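Local coordinates for protein NADH oxidoreductase (Mesorhizobium loti, PDB 3PI7) that probably binds NADPH and acts as an oxidoreductase on NAD(P)H, as a putative quinone reductase pairing a GroES-like fold with a Rossmann fold, at residues Asp220-Leu225 with Ala246-Asn251; Ala240-Leu245 with Asp268-Arg273. One frame throughout, in Å; residues are numbered along the deposited sequence.

Contact 1 (Asp220-Leu225 with Ala246-Asn251); sequences DFEATL and ASAIFN
With its CG anti to the backbone N (chi1 177°), L225 reaches toward A248 and I249, while E222 sets CG anti to its own carbonyl carbon and its chain bends at chi2 (-144°), leaving CD close to A248 CB. The two helices belong to the Rossmann fold: helix 221-232 connects parallel strands 212-215 and 236-239, and helix 243-252 follows the latter. Their segments run nearly side by side, at 30° between N-to-C directions and 10.4 Å between axes at closest approach. L225 and I249 cross at about a right angle, both methyls CD1 and CD2 of L225 lying 4.2 Å from I249 CG1. CD2 also rests 3.8 Å from A248 O, so it touches backbone as well as side chain. F221 meets I249 with its ring edge, CZ 4.4 Å from I249 CG1, while its side chain also packs on L214 of strand 212-215 and on L245. The carboxylate of E222 passes over the methyl of A248, OE2 standing 3.6 Å from A248 CB, and OE2 is held by a salt bridge to R273. The other oxygen, E222 OE1, lies 2.8 Å from a water whose oxygen is 2.7 Å from A248 O.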
loop_
_atom_site.group_PDB
_atom_site.type_symbol
_atom_site.label_atom_id
_atom_site.label_comp_id
_atom_site.label_asym_id
_atom_site.label_seq_id
_atom_site.Cartn_x
_atom_site.Cartn_y
_atom_site.Cartn_z
ATOM N N ASP A 220 -4.761 -1.064 -27.530
ATOM C CA ASP A 220 -4.426 0.274 -27.034
ATOM C C ASP A 220 -4.998 0.540 -25.629
ATOM O O ASP A 220 -5.141 1.704 -25.246
ATOM C CB ASP A 220 -4.913 1.349 -28.029
ATOM C CG ASP A 220 -6.394 1.324 -28.362
ATOM O OD1 ASP A 220 -7.069 0.318 -28.025
ATOM O OD2 ASP A 220 -6.878 2.304 -28.972
ATOM N N PHE A 221 -5.284 -0.528 -24.850
ATOM C CA PHE A 221 -5.821 -0.383 -23.494
ATOM C C PHE A 221 -5.030 0.605 -22.611
ATOM O O PHE A 221 -5.660 1.444 -21.965
ATOM C CB PHE A 221 -5.886 -1.736 -22.777
ATOM C CG PHE A 221 -6.183 -1.604 -21.305
ATOM C CD1 PHE A 221 -7.444 -1.200 -20.866
ATOM C CD2 PHE A 221 -5.190 -1.827 -20.356
ATOM C CE1 PHE A 221 -7.707 -1.032 -19.506
ATOM C CE2 PHE A 221 -5.464 -1.674 -18.988
ATOM C CZ PHE A 221 -6.719 -1.265 -18.576
ATOM N N GLU A 222 -3.681 0.462 -22.513
ATOM C CA GLU A 222 -2.896 1.326 -21.629
ATOM C C GLU A 222 -2.964 2.781 -22.064
ATOM O O GLU A 222 -3.071 3.661 -21.201
ATOM C CB GLU A 222 -1.437 0.862 -21.493
ATOM C CG GLU A 222 -1.297 -0.229 -20.437
ATOM C CD GLU A 222 -0.043 -0.257 -19.580
ATOM O OE1 GLU A 222 0.394 0.821 -19.111
ATOM O OE2 GLU A 222 0.440 -1.375 -19.284
ATOM N N ALA A 223 -2.944 3.038 -23.383
ATOM C CA ALA A 223 -3.021 4.405 -23.923
ATOM C C ALA A 223 -4.409 5.022 -23.618
ATOM O O ALA A 223 -4.470 6.139 -23.124
ATOM C CB ALA A 223 -2.735 4.412 -25.418
ATOM N N THR A 224 -5.494 4.260 -23.826
ATOM C CA THR A 224 -6.872 4.652 -23.500
ATOM C C THR A 224 -6.946 4.900 -22.004
ATOM O O THR A 224 -7.501 5.904 -21.559
ATOM C CB THR A 224 -7.839 3.530 -23.942
ATOM O OG1 THR A 224 -7.728 3.379 -25.344
ATOM C CG2 THR A 224 -9.303 3.821 -23.586
ATOM N N LEU A 225 -6.361 3.985 -21.225
ATOM C CA LEU A 225 -6.322 4.080 -19.771
ATOM C C LEU A 225 -5.757 5.428 -19.314
ATOM O O LEU A 225 -6.411 6.111 -18.515
ATOM C CB LEU A 225 -5.506 2.902 -19.218
ATOM C CG LEU A 225 -5.260 2.802 -17.721
ATOM C CD1 LEU A 225 -6.567 2.776 -16.939
ATOM C CD2 LEU A 225 -4.439 1.606 -17.435
ATOM N N ALA A 246 -4.171 -4.705 -12.773
ATOM C CA ALA A 246 -4.257 -3.758 -11.660
ATOM C C ALA A 246 -2.961 -2.937 -11.522
ATOM O O ALA A 246 -3.020 -1.759 -11.150
ATOM C CB ALA A 246 -4.585 -4.499 -10.388
ATOM N N SER A 247 -1.813 -3.557 -11.838
ATOM C CA SER A 247 -0.508 -2.891 -11.806
ATOM C C SER A 247 -0.514 -1.700 -12.767
ATOM O O SER A 247 -0.066 -0.609 -12.398
ATOM C CB SER A 247 0.594 -3.872 -12.189
ATOM O OG SER A 247 1.836 -3.191 -12.270
ATOM N N ALA A 248 -1.049 -1.905 -13.985
ATOM C CA ALA A 248 -1.155 -0.882 -15.031
ATOM C C ALA A 248 -2.088 0.224 -14.616
ATOM O O ALA A 248 -1.775 1.404 -14.797
ATOM C CB ALA A 248 -1.644 -1.512 -16.329
ATOM N N ILE A 249 -3.255 -0.143 -14.044
ATOM C CA ILE A 249 -4.228 0.861 -13.615
ATOM C C ILE A 249 -3.601 1.751 -12.541
ATOM O O ILE A 249 -3.603 2.950 -12.679
ATOM C CB ILE A 249 -5.509 0.162 -13.111
ATOM C CG1 ILE A 249 -6.269 -0.461 -14.310
ATOM C CG2 ILE A 249 -6.402 1.154 -12.325
ATOM C CD1 ILE A 249 -7.383 -1.393 -13.865
ATOM N N PHE A 250 -3.073 1.145 -11.467
ATOM C CA PHE A 250 -2.447 1.885 -10.394
ATOM C C PHE A 250 -1.371 2.830 -10.915
ATOM O O PHE A 250 -1.329 3.998 -10.533
ATOM C CB PHE A 250 -1.846 0.902 -9.400
ATOM C CG PHE A 250 -1.204 1.573 -8.211
ATOM C CD1 PHE A 250 -1.968 2.326 -7.320
ATOM C CD2 PHE A 250 0.152 1.385 -7.933
ATOM C CE1 PHE A 250 -1.390 2.894 -6.186
ATOM C CE2 PHE A 250 0.728 1.938 -6.790
ATOM C CZ PHE A 250 -0.050 2.687 -5.922
ATOM N N ASN A 251 -0.517 2.334 -11.809
ATOM C CA ASN A 251 0.554 3.126 -12.391
ATOM C C ASN A 251 0.032 4.384 -13.113
ATOM O O ASN A 251 0.656 5.447 -13.043
ATOM C CB ASN A 251 1.317 2.251 -13.380
ATOM C CG ASN A 251 2.560 2.893 -13.943
ATOM O OD1 ASN A 251 2.644 3.195 -15.138
ATOM N ND2 ASN A 251 3.514 3.150 -13.092
HETATM O O HOH W 1 -0.040 2.169 -16.660
#

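Contact 2 (Ala240-Leu245 with Asp268-Arg273)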
loop_
_atom_site.group_PDB
_atom_site.type_symbol
_atom_site.label_atom_id
_atom_site.label_comp_id
_atom_site.label_asym_id
_atom_site.label_seq_id
_atom_site.Cartn_x
_atom_site.Cartn_y
_atom_site.Cartn_z
ATOM N N ALA A 240 -10.555 -6.197 -7.625
ATOM C CA ALA A 240 -10.884 -7.601 -7.364
ATOM C C ALA A 240 -9.921 -8.563 -8.097
ATOM O O ALA A 240 -10.031 -9.790 -7.918
ATOM C CB ALA A 240 -12.319 -7.893 -7.855
ATOM N N VAL A 241 -9.046 -8.033 -8.970
ATOM C CA VAL A 241 -8.290 -8.847 -9.904
ATOM C C VAL A 241 -6.819 -8.960 -9.545
ATOM O O VAL A 241 -6.289 -10.073 -9.542
ATOM C CB VAL A 241 -8.493 -8.291 -11.350
ATOM C CG1 VAL A 241 -7.661 -9.038 -12.387
ATOM C CG2 VAL A 241 -9.973 -8.336 -11.759
ATOM N N THR A 242 -6.159 -7.815 -9.237
ATOM C CA THR A 242 -4.724 -7.729 -8.989
ATOM C C THR A 242 -4.025 -8.099 -10.293
ATOM O O THR A 242 -4.587 -7.859 -11.366
ATOM C CB THR A 242 -4.229 -8.493 -7.733
ATOM O OG1 THR A 242 -4.083 -9.889 -8.021
ATOM C CG2 THR A 242 -5.124 -8.272 -6.521
ATOM N N GLY A 243 -2.774 -8.547 -10.197
ATOM C CA GLY A 243 -1.961 -8.886 -11.359
ATOM C C GLY A 243 -1.598 -7.694 -12.228
ATOM O O GLY A 243 -1.755 -6.535 -11.820
ATOM N N PRO A 244 -1.140 -7.992 -13.456
ATOM C CA PRO A 244 -0.708 -6.934 -14.404
ATOM C C PRO A 244 -1.749 -5.873 -14.730
ATOM O O PRO A 244 -1.385 -4.696 -14.899
ATOM C CB PRO A 244 -0.372 -7.725 -15.674
ATOM C CG PRO A 244 -0.012 -9.082 -15.185
ATOM C CD PRO A 244 -0.896 -9.346 -14.005
ATOM N N LEU A 245 -3.040 -6.266 -14.840
ATOM C CA LEU A 245 -4.088 -5.283 -15.122
ATOM C C LEU A 245 -4.140 -4.245 -14.022
ATOM O O LEU A 245 -4.130 -3.044 -14.291
ATOM C CB LEU A 245 -5.455 -5.969 -15.235
ATOM C CG LEU A 245 -6.673 -5.073 -15.361
ATOM C CD1 LEU A 245 -6.582 -4.193 -16.598
ATOM C CD2 LEU A 245 -7.929 -5.892 -15.342
ATOM N N ASP A 268 -1.482 -14.081 -11.429
ATOM C CA ASP A 268 -0.205 -13.622 -11.993
ATOM C C ASP A 268 0.421 -12.529 -11.095
ATOM O O ASP A 268 -0.296 -11.870 -10.349
ATOM C CB ASP A 268 -0.361 -13.117 -13.431
ATOM C CG ASP A 268 -0.489 -14.219 -14.462
ATOM O OD1 ASP A 268 -0.546 -15.409 -14.063
ATOM O OD2 ASP A 268 -0.598 -13.893 -15.662
ATOM N N ALA A 269 1.757 -12.401 -11.121
ATOM C CA ALA A 269 2.500 -11.471 -10.257
ATOM C C ALA A 269 1.910 -10.072 -10.271
ATOM O O ALA A 269 1.638 -9.516 -11.342
ATOM C CB ALA A 269 3.973 -11.418 -10.692
ATOM N N THR A 270 1.684 -9.506 -9.059
ATOM C CA THR A 270 1.202 -8.136 -8.890
ATOM C C THR A 270 2.422 -7.266 -8.623
ATOM O O THR A 270 3.071 -7.387 -7.578
ATOM C CB THR A 270 0.150 -8.033 -7.802
ATOM O OG1 THR A 270 -0.929 -8.891 -8.126
ATOM C CG2 THR A 270 -0.377 -6.628 -7.637
ATOM N N VAL A 271 2.733 -6.411 -9.582
ATOM C CA VAL A 271 3.932 -5.576 -9.527
ATOM C C VAL A 271 3.559 -4.145 -9.196
ATOM O O VAL A 271 2.584 -3.631 -9.727
ATOM C CB VAL A 271 4.717 -5.655 -10.874
ATOM C CG1 VAL A 271 5.862 -4.643 -10.933
ATOM C CG2 VAL A 271 5.243 -7.063 -11.139
ATOM N N ILE A 272 4.332 -3.497 -8.328
ATOM C CA ILE A 272 4.254 -2.038 -8.126
ATOM C C ILE A 272 5.250 -1.534 -9.170
ATOM O O ILE A 272 6.474 -1.566 -8.942
ATOM C CB ILE A 272 4.598 -1.609 -6.694
ATOM C CG1 ILE A 272 3.712 -2.327 -5.654
ATOM C CG2 ILE A 272 4.485 -0.083 -6.586
ATOM C CD1 ILE A 272 4.256 -2.261 -4.168
ATOM N N ARG A 273 4.732 -1.153 -10.347
ATOM C CA ARG A 273 5.562 -0.768 -11.482
ATOM C C ARG A 273 6.555 0.341 -11.143
ATOM O O ARG A 273 7.728 0.232 -11.503
ATOM C CB ARG A 273 4.702 -0.325 -12.673
ATOM C CG ARG A 273 5.503 -0.300 -13.972
ATOM C CD ARG A 273 4.664 0.171 -15.141
ATOM N NE ARG A 273 3.629 -0.803 -15.508
ATOM C CZ ARG A 273 2.759 -0.626 -16.497
ATOM N NH1 ARG A 273 2.785 0.486 -17.219
ATOM N NH2 ARG A 273 1.850 -1.556 -16.766
HETATM O O HOH W 2 -1.518 -11.476 -8.065
HETATM O O HOH W 3 1.134 -4.351 -15.993
#
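This is a polar contact of backbone and threonine hydroxyls, between the turn leading into helix 243-252 of the Rossmann domain and segment 268-273, whose weakly bonded strand 270-272 lies outside the parallel sheet and pairs antiparallel with a strand of the second subunit. The two segments come closest at G243 and T270, whose CA atoms are 4.1 Å apart. One direct hydrogen bond joins them: G243 N donates to T270 OG1 at 2.8 Å with an N-H...O angle of 152°. T270 sets OG1 anti to its own carbonyl carbon (chi1 -58°), which puts it beside the backbone N, within reach of G243 N. G243 has a positive phi of 67°, and a CB on it would run into P244 CD; its bare CA instead makes a CH...O contact with D268 O at 3.6 Å. Beside it, P244 CD packs on D268 CB. The side chains of T242 and T270 cross at about a right angle, with a water joining them. That water accepts from T270 OG1 at 2.7 Å and donates to T242 OG1 at 3.0 Å and to D268 O at 2.6 Å, while T242 OG1 spends its own proton on V241 O. A second water donates to P244 O at 2.8 Å and accepts from R273 NH2 at 3.0 Å, in plane at the guanidinium edge. An alanine in place of T270 would probably leave G243 N without this acceptor and the first water without its donor, setting the water freer to shift. P275 of the second subunit packs on both T242 and T270, placing this bonded group beside the dimer interface. Accepting from G243 N and donating to the water fixes the rotation of the T270 hydroxyl and ties the start of the strand to the turn before the helix.

Contacts 1 and 2 have centres 11 Å apart and share helix 243-252, contact 2 using its beginning and contact 1 the turns that follow. Along the chain the segments alternate, in the order 220-225, 240-245, 246-251 and 268-273, the middle two being continuous. Two polar links join the contacts directly: S247 OG lies 2.7 Å from V271 O, a probable hydrogen bond, and the R273-E222 bridge reaches across to the neighbouring helix. Helix 243-252 is thus flanked by helix 221-232 and by segment 268-273, all within the Rossmann domain. Because strand 270-272 pairs with the second subunit, this arrangement connects helix packing within the domain to the dimer interface.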